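Local coordinates for diacylglycerol O-acyltransferase (Marinobacter hydrocarbonoclasticus, PDB 6CHJ), which is a wax ester synthase/diacylglycerol acyltransferase that probably transfers acyl groups from acyl-CoA to diacylglycerol, yielding triacylglycerol and free CoA, at residues 341-344 against 345-349; 14-17 against 18-21; 366-369 against 370-373. All coordinates share one frame; numbering follows the deposited sequence.

Interaction 1 (341-344 against 345-349); sequences RHMS and PEEIV
Ser-344 and Glu-347 close a capping box at the start of helix 345-365, with Ser-344 as the N-cap. One carboxylate oxygen does most of the work: Glu-347 OE1 accepts from the backbone N of Ser-344 at 2.6 Å, and from Ser-344 OG as well. The two donors approach differently. The N-H comes from above the carboxylate plane, 38° out of it, whereas the hydroxyl arrives on the anti side and closer to that plane. Ser-344 OG stands between its own backbone N and carbonyl carbon (chi1 60°), which lets it face OE1 and also receive a weak bond from Glu-347 N at 3.4 Å. Glu-347 has CG beside its backbone N (chi1 -82°), turning the chain back toward the residue three positions earlier.

Next to the capping box in sequence, Met-343 bends at chi3 and lays its methyl CE against the helix backbone, 3.4 Å from Glu-347 C, while its CB meets Ile-348 CG1 at 3.9 Å. The first backbone turn is secured where Ile-348 N donates to Ser-344 O at 2.8 Å. Pro-345, lacking an N-H, suits the first turn of a helix. With the acid at the N-terminal end, its negative charge would probably be stabilised by the helix dipole, and the double grip holds the OE1 side of the carboxylate, while the serine hydroxyl offers Glu-347 N a weak bond.

Interaction 2 (14-17 against 18-21); sequences LEKR and QQPM
Glu-15 runs past Met-21 in the opposite direction, its CB 3.6 Å from Met-21 CG, and its carboxylate reaches the backbone beyond. Keeping CG anti to the Glu-15 backbone N (chi1 174°) extends the chain across the turn, where OE2 accepts from Met-21 N at 2.7 Å. This donor stands above the carboxylate plane, 37° out of it. Next door, Leu-14 crosses Met-21 at about a right angle and sets its CD1 methyl 3.4 Å from Met-21 SD.

The second grip comes from Gln-19, whose amide NE2 donates to Leu-14 O at 2.7 Å. Leu-14 O lies close to the plane of the amide and is approached almost end-on; this bond and the one from Asp-406 N to Gln-19 OE1 together hold the amide's rotation. At the closed end of the loop, which both grips span, the chain reverses in a type I beta turn from Lys-16 to Gln-19, with Gln-19 N bonded to Lys-16 O at 3.2 Å. Gln-18 folds back at chi2 (-78°) alongside Lys-16, its NE2 3.4 Å from Lys-16 CD and weakly bonded to Asp-406.

Replacing Glu-15 with an alanine would probably leave Met-21 N without its side-chain acceptor and deprive Arg-110 of a salt-bridge partner. Glu-15 OE1 also accepts from His-135 NE2, and the Met-21 backbone bonds to His-136, so the turn holds on to the start of the family's HHxxxDG motif. Arg-17 packs on Met-108 of the second subunit. The whole turn joins helix 6-13 to strand 22-30, which lies in the six-stranded sheet between strands 127-135 and 393-401.

Interaction 3 (366-369 against 370-373); sequences GLAP and KWQT
The backbone makes a tight 3-10 turn, in which Trp-371 N donates to Ala-368 O at 2.7 Å and Gln-372 N donates to Pro-369 O at 3.1 Å. Both donors stand above the plane of the carbonyl they meet, the second much further out of it, at 61°.

The side-chain contact is carried by Ala-368 and Trp-371. The methyl of Ala-368 points toward the following segment and approaches the six-membered part of the indole obliquely, with CB 3.5 Å from Trp-371 CE3 and 3.9 Å from Trp-371 CD2. Trp-371 is placed for this by a first torsion that sets CG beside the backbone N and opposite the carbonyl carbon (chi1 -72°), so the indole turns back toward the residue three positions earlier. The same pair is therefore joined twice, by the backbone bond and by the methyl-indole contact. Trp-371 CB also comes to 3.3 Å from Ala-368 O.

Gln-372 takes a different course. Its CB lies 3.5 Å from Pro-369 O, but the chain bends at chi2 (78°) and its amide looks outside the turn, NE2 donating to Phe-374 O. Pro-369 begins the 3-10 winding and packs on Arg-228.

Trp-371 touches Pro-358, and Ala-368 touches Phe-361, both on helix 345-365; Ala-368 N is bonded to His-362 ND1. The arrangement is a short 3-10 turn with i to i+3 backbone bonds, following helix 345-365, which the chain leaves at Gly-366 with a positive phi, and it leads the chain from that helix into strand 376-380 of the second six-stranded sheet.

In the fold
Interactions 1 and 3 mark the two ends of helix 345-365, the first at its start and the third just beyond its finish, their centres about 26 Å apart. Both are surface contacts, and both lie in the WS/DGAT C-terminal domain. Interaction 2 belongs to the catalytic domain and is partly buried, about 15 Å from the centre of the chain. Its chemistry differs accordingly: its acid and amides reach outward to several other parts of the fold, whereas 341-349 satisfies its acid locally in a capping box and 366-373 relies on backbone bonds and one methyl-indole contact. Interactions 2 and 3 come closest, with nearest atoms about 9 Å apart, yet none of the three touches another.

Interaction 1 (341-344 against 345-349)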
ATOM      1  N   ARG B 341     -26.587 -31.068  16.493  1.00 97.47           N
ATOM      2  CA  ARG B 341     -26.314 -32.337  17.161  1.00101.60           C
ATOM      3  C   ARG B 341     -26.553 -33.518  16.226  1.00106.01           C
ATOM      4  O   ARG B 341     -25.703 -34.410  16.099  1.00106.22           O
ATOM      5  CB  ARG B 341     -27.179 -32.464  18.415  1.00100.56           C
ATOM      6  CG  ARG B 341     -26.727 -33.543  19.385  1.00104.81           C
ATOM      7  CD  ARG B 341     -25.793 -32.970  20.446  1.00109.26           C
ATOM      8  NE  ARG B 341     -24.399 -32.931  20.002  1.00107.18           N
ATOM      9  CZ  ARG B 341     -23.364 -32.734  20.815  1.00109.23           C
ATOM     10  NH1 ARG B 341     -23.565 -32.535  22.113  1.00110.68           N
ATOM     11  NH2 ARG B 341     -22.130 -32.712  20.328  1.00107.44           N
ATOM     12  N   HIS B 342     -27.692 -33.530  15.545  1.00103.67           N
ATOM     13  CA  HIS B 342     -28.097 -34.664  14.714  1.00103.08           C
ATOM     14  C   HIS B 342     -27.826 -34.396  13.242  1.00100.79           C
ATOM     15  O   HIS B 342     -28.719 -34.518  12.399  1.00 99.68           O
ATOM     16  CB  HIS B 342     -29.570 -34.984  14.945  1.00106.42           C
ATOM     17  CG  HIS B 342     -29.890 -35.411  16.347  1.00105.67           C
ATOM     18  ND1 HIS B 342     -28.982 -35.325  17.382  1.00107.76           N
ATOM     19  CD2 HIS B 342     -31.023 -35.926  16.882  1.00104.79           C
ATOM     20  CE1 HIS B 342     -29.542 -35.770  18.493  1.00106.63           C
ATOM     21  NE2 HIS B 342     -30.781 -36.140  18.217  1.00104.40           N
ATOM     22  N   MET B 343     -26.585 -34.024  12.916  1.00 99.45           N
ATOM     23  CA  MET B 343     -26.207 -33.701  11.546  1.00 95.20           C
ATOM     24  C   MET B 343     -24.797 -34.192  11.262  1.00 92.24           C
ATOM     25  O   MET B 343     -23.889 -34.007  12.075  1.00 94.14           O
ATOM     26  CB  MET B 343     -26.290 -32.194  11.275  1.00 95.56           C
ATOM     27  CG  MET B 343     -27.708 -31.677  11.104  1.00 94.64           C
ATOM     28  SD  MET B 343     -27.768 -29.924  10.694  1.00 95.96           S
ATOM     29  CE  MET B 343     -27.241 -29.954   8.995  1.00 83.07           C
ATOM     30  N   SER B 344     -24.628 -34.808  10.097  1.00 94.82           N
ATOM     31  CA  SER B 344     -23.371 -35.315   9.569  1.00 93.94           C
ATOM     32  C   SER B 344     -22.631 -34.224   8.810  1.00 93.46           C
ATOM     33  O   SER B 344     -23.237 -33.236   8.374  1.00 90.94           O
ATOM     34  CB  SER B 344     -23.636 -36.498   8.640  1.00 91.74           C
ATOM     35  OG  SER B 344     -24.449 -36.109   7.547  1.00 90.47           O
ATOM     36  N   PRO B 345     -21.312 -34.374   8.631  1.00 94.04           N
ATOM     37  CA  PRO B 345     -20.561 -33.350   7.884  1.00 91.09           C
ATOM     38  C   PRO B 345     -21.193 -32.995   6.548  1.00 94.35           C
ATOM     39  O   PRO B 345     -21.330 -31.807   6.225  1.00 94.93           O
ATOM     40  CB  PRO B 345     -19.176 -33.994   7.732  1.00 92.00           C
ATOM     41  CG  PRO B 345     -19.035 -34.853   8.947  1.00 93.39           C
ATOM     42  CD  PRO B 345     -20.421 -35.407   9.198  1.00 96.03           C
ATOM     43  N   GLU B 346     -21.604 -34.002   5.768  1.00 91.17           N
ATOM     44  CA  GLU B 346     -22.320 -33.742   4.523  1.00 89.34           C
ATOM     45  C   GLU B 346     -23.543 -32.861   4.763  1.00 90.83           C
ATOM     46  O   GLU B 346     -23.829 -31.951   3.974  1.00 90.97           O
ATOM     47  CB  GLU B 346     -22.727 -35.068   3.867  1.00 89.39           C
ATOM     48  CG  GLU B 346     -23.033 -34.963   2.378  1.00 86.15           C
ATOM     49  CD  GLU B 346     -23.521 -36.274   1.773  1.00 92.19           C
ATOM     50  OE1 GLU B 346     -23.603 -37.278   2.517  1.00 90.51           O
ATOM     51  OE2 GLU B 346     -23.822 -36.296   0.553  1.00 88.89           O
ATOM     52  N   GLU B 347     -24.274 -33.109   5.853  1.00 93.85           N
ATOM     53  CA  GLU B 347     -25.447 -32.295   6.157  1.00 91.23           C
ATOM     54  C   GLU B 347     -25.040 -30.866   6.508  1.00 88.82           C
ATOM     55  O   GLU B 347     -25.510 -29.908   5.883  1.00 85.43           O
ATOM     56  CB  GLU B 347     -26.244 -32.932   7.298  1.00 94.16           C
ATOM     57  CG  GLU B 347     -27.181 -34.063   6.885  1.00 92.93           C
ATOM     58  CD  GLU B 347     -27.617 -34.903   8.077  1.00 91.93           C
ATOM     59  OE1 GLU B 347     -26.741 -35.508   8.727  1.00 90.84           O
ATOM     60  OE2 GLU B 347     -28.831 -34.946   8.374  1.00 95.32           O
ATOM     61  N   ILE B 348     -24.152 -30.706   7.499  1.00 86.10           N
ATOM     62  CA  ILE B 348     -23.734 -29.370   7.932  1.00 89.11           C
ATOM     63  C   ILE B 348     -23.261 -28.545   6.741  1.00 87.47           C
ATOM     64  O   ILE B 348     -23.679 -27.395   6.552  1.00 83.11           O
ATOM     65  CB  ILE B 348     -22.632 -29.457   9.005  1.00 86.32           C
ATOM     66  CG1 ILE B 348     -23.039 -30.370  10.153  1.00 89.01           C
ATOM     67  CG2 ILE B 348     -22.320 -28.077   9.539  1.00 84.80           C
ATOM     68  CD1 ILE B 348     -21.890 -30.712  11.055  1.00 84.27           C
ATOM     69  N   VAL B 349     -22.385 -29.130   5.920  1.00 83.46           N
ATOM     70  CA  VAL B 349     -21.852 -28.429   4.751  1.00 85.66           C
ATOM     71  C   VAL B 349     -22.974 -27.965   3.831  1.00 82.01           C
ATOM     72  O   VAL B 349     -22.934 -26.849   3.300  1.00 79.59           O
ATOM     73  CB  VAL B 349     -20.852 -29.329   4.004  1.00 83.99           C
ATOM     74  CG1 VAL B 349     -20.797 -28.958   2.525  1.00 74.14           C
ATOM     75  CG2 VAL B 349     -19.485 -29.233   4.659  1.00 80.86           C
TER

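Interaction 2 (14-17 against 18-21)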
ATOM      1  N   LEU B  14     -13.079 -11.789  -5.831  1.00 59.11           N
ATOM      2  CA  LEU B  14     -13.829 -10.695  -5.228  1.00 63.46           C
ATOM      3  C   LEU B  14     -12.927  -9.640  -4.601  1.00 61.52           C
ATOM      4  O   LEU B  14     -13.430  -8.740  -3.922  1.00 59.24           O
ATOM      5  CB  LEU B  14     -14.840 -11.220  -4.202  1.00 64.47           C
ATOM      6  CG  LEU B  14     -14.403 -12.131  -3.066  1.00 63.04           C
ATOM      7  CD1 LEU B  14     -14.117 -11.261  -1.898  1.00 72.62           C
ATOM      8  CD2 LEU B  14     -15.532 -13.066  -2.705  1.00 61.54           C
ATOM      9  N   GLU B  15     -11.618  -9.722  -4.830  1.00 57.37           N
ATOM     10  CA  GLU B  15     -10.717  -8.665  -4.407  1.00 54.62           C
ATOM     11  C   GLU B  15     -10.876  -7.448  -5.310  1.00 59.34           C
ATOM     12  O   GLU B  15     -11.035  -7.572  -6.537  1.00 51.37           O
ATOM     13  CB  GLU B  15      -9.264  -9.157  -4.424  1.00 52.12           C
ATOM     14  CG  GLU B  15      -8.236  -8.077  -4.141  1.00 49.83           C
ATOM     15  CD  GLU B  15      -6.925  -8.633  -3.599  1.00 54.25           C
ATOM     16  OE1 GLU B  15      -6.226  -9.330  -4.364  1.00 56.35           O
ATOM     17  OE2 GLU B  15      -6.590  -8.378  -2.413  1.00 47.01           O
ATOM     18  N   LYS B  16     -10.825  -6.269  -4.682  1.00 51.51           N
ATOM     19  CA  LYS B  16     -10.949  -4.970  -5.332  1.00 49.36           C
ATOM     20  C   LYS B  16     -10.197  -3.987  -4.444  1.00 53.00           C
ATOM     21  O   LYS B  16      -9.741  -4.347  -3.353  1.00 52.00           O
ATOM     22  CB  LYS B  16     -12.428  -4.555  -5.518  1.00 59.61           C
ATOM     23  CG  LYS B  16     -13.289  -5.498  -6.394  1.00 64.32           C
ATOM     24  CD  LYS B  16     -14.782  -5.471  -6.045  1.00 63.23           C
ATOM     25  CE  LYS B  16     -15.517  -6.690  -6.646  1.00 67.96           C
ATOM     26  NZ  LYS B  16     -16.773  -7.078  -5.894  1.00 62.52           N
ATOM     27  N   ARG B  17     -10.076  -2.733  -4.899  1.00 54.41           N
ATOM     28  CA  ARG B  17      -9.270  -1.773  -4.139  1.00 58.39           C
ATOM     29  C   ARG B  17      -9.866  -1.499  -2.759  1.00 54.07           C
ATOM     30  O   ARG B  17      -9.126  -1.232  -1.805  1.00 55.82           O
ATOM     31  CB  ARG B  17      -9.087  -0.456  -4.913  1.00 55.43           C
ATOM     32  CG  ARG B  17      -8.343   0.679  -4.121  1.00 61.92           C
ATOM     33  CD  ARG B  17      -6.958   0.249  -3.567  1.00 59.35           C
ATOM     34  NE  ARG B  17      -6.400   1.170  -2.557  1.00 62.00           N
ATOM     35  CZ  ARG B  17      -6.450   0.972  -1.232  1.00 69.37           C
ATOM     36  NH1 ARG B  17      -7.041  -0.113  -0.722  1.00 64.45           N
ATOM     37  NH2 ARG B  17      -5.913   1.860  -0.396  1.00 64.72           N
ATOM     38  N   GLN B  18     -11.183  -1.571  -2.619  1.00 53.95           N
ATOM     39  CA  GLN B  18     -11.779  -1.248  -1.329  1.00 53.81           C
ATOM     40  C   GLN B  18     -11.823  -2.443  -0.373  1.00 50.85           C
ATOM     41  O   GLN B  18     -12.043  -2.253   0.832  1.00 45.60           O
ATOM     42  CB  GLN B  18     -13.180  -0.661  -1.535  1.00 52.40           C
ATOM     43  CG  GLN B  18     -14.266  -1.658  -1.976  1.00 56.23           C
ATOM     44  CD  GLN B  18     -14.194  -2.018  -3.471  1.00 67.18           C
ATOM     45  OE1 GLN B  18     -13.336  -1.501  -4.220  1.00 59.79           O
ATOM     46  NE2 GLN B  18     -15.122  -2.890  -3.918  1.00 63.46           N
ATOM     47  N   GLN B  19     -11.578  -3.655  -0.869  1.00 48.90           N
ATOM     48  CA  GLN B  19     -11.541  -4.857  -0.036  1.00 40.99           C
ATOM     49  C   GLN B  19     -10.349  -5.717  -0.454  1.00 46.41           C
ATOM     50  O   GLN B  19     -10.496  -6.727  -1.155  1.00 46.86           O
ATOM     51  CB  GLN B  19     -12.862  -5.633  -0.140  1.00 47.43           C
ATOM     52  CG  GLN B  19     -13.383  -5.894  -1.600  1.00 50.85           C
ATOM     53  CD  GLN B  19     -14.852  -6.296  -1.656  1.00 50.85           C
ATOM     54  OE1 GLN B  19     -15.730  -5.592  -1.151  1.00 48.55           O
ATOM     55  NE2 GLN B  19     -15.121  -7.425  -2.289  1.00 55.17           N
ATOM     56  N   PRO B  20      -9.138  -5.356  -0.036  1.00 44.18           N
ATOM     57  CA  PRO B  20      -8.043  -6.308  -0.197  1.00 46.74           C
ATOM     58  C   PRO B  20      -8.413  -7.616   0.495  1.00 49.92           C
ATOM     59  O   PRO B  20      -9.185  -7.649   1.465  1.00 41.35           O
ATOM     60  CB  PRO B  20      -6.858  -5.608   0.462  1.00 43.28           C
ATOM     61  CG  PRO B  20      -7.180  -4.165   0.324  1.00 45.19           C
ATOM     62  CD  PRO B  20      -8.658  -4.064   0.484  1.00 41.67           C
ATOM     63  N   MET B  21      -7.905  -8.703  -0.063  1.00 48.47           N
ATOM     64  CA  MET B  21      -8.241 -10.043   0.379  1.00 50.88           C
ATOM     65  C   MET B  21      -7.008 -10.737   0.955  1.00 46.00           C
ATOM     66  O   MET B  21      -6.757 -11.919   0.719  1.00 51.04           O
ATOM     67  CB  MET B  21      -8.883 -10.829  -0.776  1.00 50.43           C
ATOM     68  CG  MET B  21     -10.267 -10.279  -1.200  1.00 51.04           C
ATOM     69  SD  MET B  21     -11.552 -10.250   0.111  1.00 55.29           S
ATOM     70  CE  MET B  21     -11.440 -11.905   0.673  1.00 54.14           C
TER

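Interaction 3 (366-369 against 370-373)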
ATOM      1  N   GLY B 366     -25.223  -5.981  -3.132  1.00 54.78           N
ATOM      2  CA  GLY B 366     -25.902  -4.891  -2.458  1.00 51.00           C
ATOM      3  C   GLY B 366     -27.335  -4.685  -2.910  1.00 63.04           C
ATOM      4  O   GLY B 366     -27.902  -3.620  -2.655  1.00 68.43           O
ATOM      5  N   LEU B 367     -27.946  -5.679  -3.567  1.00 58.29           N
ATOM      6  CA  LEU B 367     -29.302  -5.558  -4.101  1.00 62.36           C
ATOM      7  C   LEU B 367     -30.349  -6.314  -3.294  1.00 60.36           C
ATOM      8  O   LEU B 367     -31.482  -6.451  -3.768  1.00 61.80           O
ATOM      9  CB  LEU B 367     -29.351  -6.039  -5.553  1.00 56.15           C
ATOM     10  CG  LEU B 367     -28.617  -5.117  -6.513  1.00 59.65           C
ATOM     11  CD1 LEU B 367     -28.811  -5.585  -7.952  1.00 60.34           C
ATOM     12  CD2 LEU B 367     -29.109  -3.691  -6.302  1.00 57.63           C
ATOM     13  N   ALA B 368     -30.003  -6.807  -2.088  1.00 53.68           N
ATOM     14  CA  ALA B 368     -30.919  -7.587  -1.264  1.00 49.72           C
ATOM     15  C   ALA B 368     -30.729  -7.329   0.246  1.00 51.41           C
ATOM     16  O   ALA B 368     -30.441  -8.262   1.014  1.00 42.33           O
ATOM     17  CB  ALA B 368     -30.746  -9.074  -1.608  1.00 46.97           C
ATOM     18  N   PRO B 369     -30.944  -6.084   0.710  1.00 51.17           N
ATOM     19  CA  PRO B 369     -30.680  -5.748   2.123  1.00 49.29           C
ATOM     20  C   PRO B 369     -31.367  -6.652   3.134  1.00 54.58           C
ATOM     21  O   PRO B 369     -30.811  -6.932   4.210  1.00 49.98           O
ATOM     22  CB  PRO B 369     -31.197  -4.304   2.233  1.00 55.01           C
ATOM     23  CG  PRO B 369     -32.104  -4.108   1.057  1.00 59.66           C
ATOM     24  CD  PRO B 369     -31.489  -4.931  -0.032  1.00 57.58           C
ATOM     25  N   LYS B 370     -32.579  -7.102   2.824  1.00 54.91           N
ATOM     26  CA  LYS B 370     -33.278  -8.017   3.709  1.00 55.68           C
ATOM     27  C   LYS B 370     -32.538  -9.341   3.877  1.00 52.75           C
ATOM     28  O   LYS B 370     -32.833 -10.084   4.819  1.00 54.84           O
ATOM     29  CB  LYS B 370     -34.688  -8.276   3.181  1.00 53.30           C
ATOM     30  CG  LYS B 370     -35.733  -7.235   3.584  1.00 64.38           C
ATOM     31  CD  LYS B 370     -37.075  -7.498   2.852  1.00 71.77           C
ATOM     32  CE  LYS B 370     -38.261  -7.530   3.813  1.00 75.37           C
ATOM     33  NZ  LYS B 370     -39.399  -8.402   3.348  1.00 77.88           N
ATOM     34  N   TRP B 371     -31.597  -9.664   2.991  1.00 52.34           N
ATOM     35  CA  TRP B 371     -30.853 -10.920   3.068  1.00 58.12           C
ATOM     36  C   TRP B 371     -29.511 -10.774   3.797  1.00 57.12           C
ATOM     37  O   TRP B 371     -28.727 -11.726   3.801  1.00 58.93           O
ATOM     38  CB  TRP B 371     -30.625 -11.514   1.655  1.00 52.53           C
ATOM     39  CG  TRP B 371     -31.888 -12.094   0.997  1.00 55.81           C
ATOM     40  CD1 TRP B 371     -33.095 -12.324   1.605  1.00 50.34           C
ATOM     41  CD2 TRP B 371     -32.059 -12.493  -0.384  1.00 56.43           C
ATOM     42  NE1 TRP B 371     -33.993 -12.823   0.700  1.00 54.89           N
ATOM     43  CE2 TRP B 371     -33.393 -12.939  -0.527  1.00 58.81           C
ATOM     44  CE3 TRP B 371     -31.222 -12.512  -1.505  1.00 59.34           C
ATOM     45  CZ2 TRP B 371     -33.906 -13.404  -1.747  1.00 47.15           C
ATOM     46  CZ3 TRP B 371     -31.741 -12.978  -2.722  1.00 59.53           C
ATOM     47  CH2 TRP B 371     -33.067 -13.418  -2.824  1.00 59.45           C
ATOM     48  N   GLN B 372     -29.237  -9.610   4.410  1.00 53.56           N
ATOM     49  CA  GLN B 372     -27.934  -9.375   5.037  1.00 54.40           C
ATOM     50  C   GLN B 372     -27.529 -10.523   5.967  1.00 50.62           C
ATOM     51  O   GLN B 372     -26.373 -10.957   5.948  1.00 49.18           O
ATOM     52  CB  GLN B 372     -27.947  -8.038   5.791  1.00 53.16           C
ATOM     53  CG  GLN B 372     -26.707  -7.774   6.664  1.00 49.84           C
ATOM     54  CD  GLN B 372     -25.497  -7.330   5.864  1.00 47.78           C
ATOM     55  OE1 GLN B 372     -25.596  -6.450   5.004  1.00 48.03           O
ATOM     56  NE2 GLN B 372     -24.346  -7.951   6.130  1.00 45.29           N
ATOM     57  N   THR B 373     -28.470 -11.014   6.791  1.00 52.51           N
ATOM     58  CA  THR B 373     -28.344 -12.245   7.580  1.00 48.71           C
ATOM     59  C   THR B 373     -27.365 -12.138   8.753  1.00 47.80           C
ATOM     60  O   THR B 373     -27.543 -12.794   9.786  1.00 50.14           O
ATOM     61  CB  THR B 373     -27.940 -13.419   6.671  1.00 51.12           C
ATOM     62  OG1 THR B 373     -28.769 -13.433   5.502  1.00 51.68           O
ATOM     63  CG2 THR B 373     -28.067 -14.748   7.397  1.00 49.91           C
TER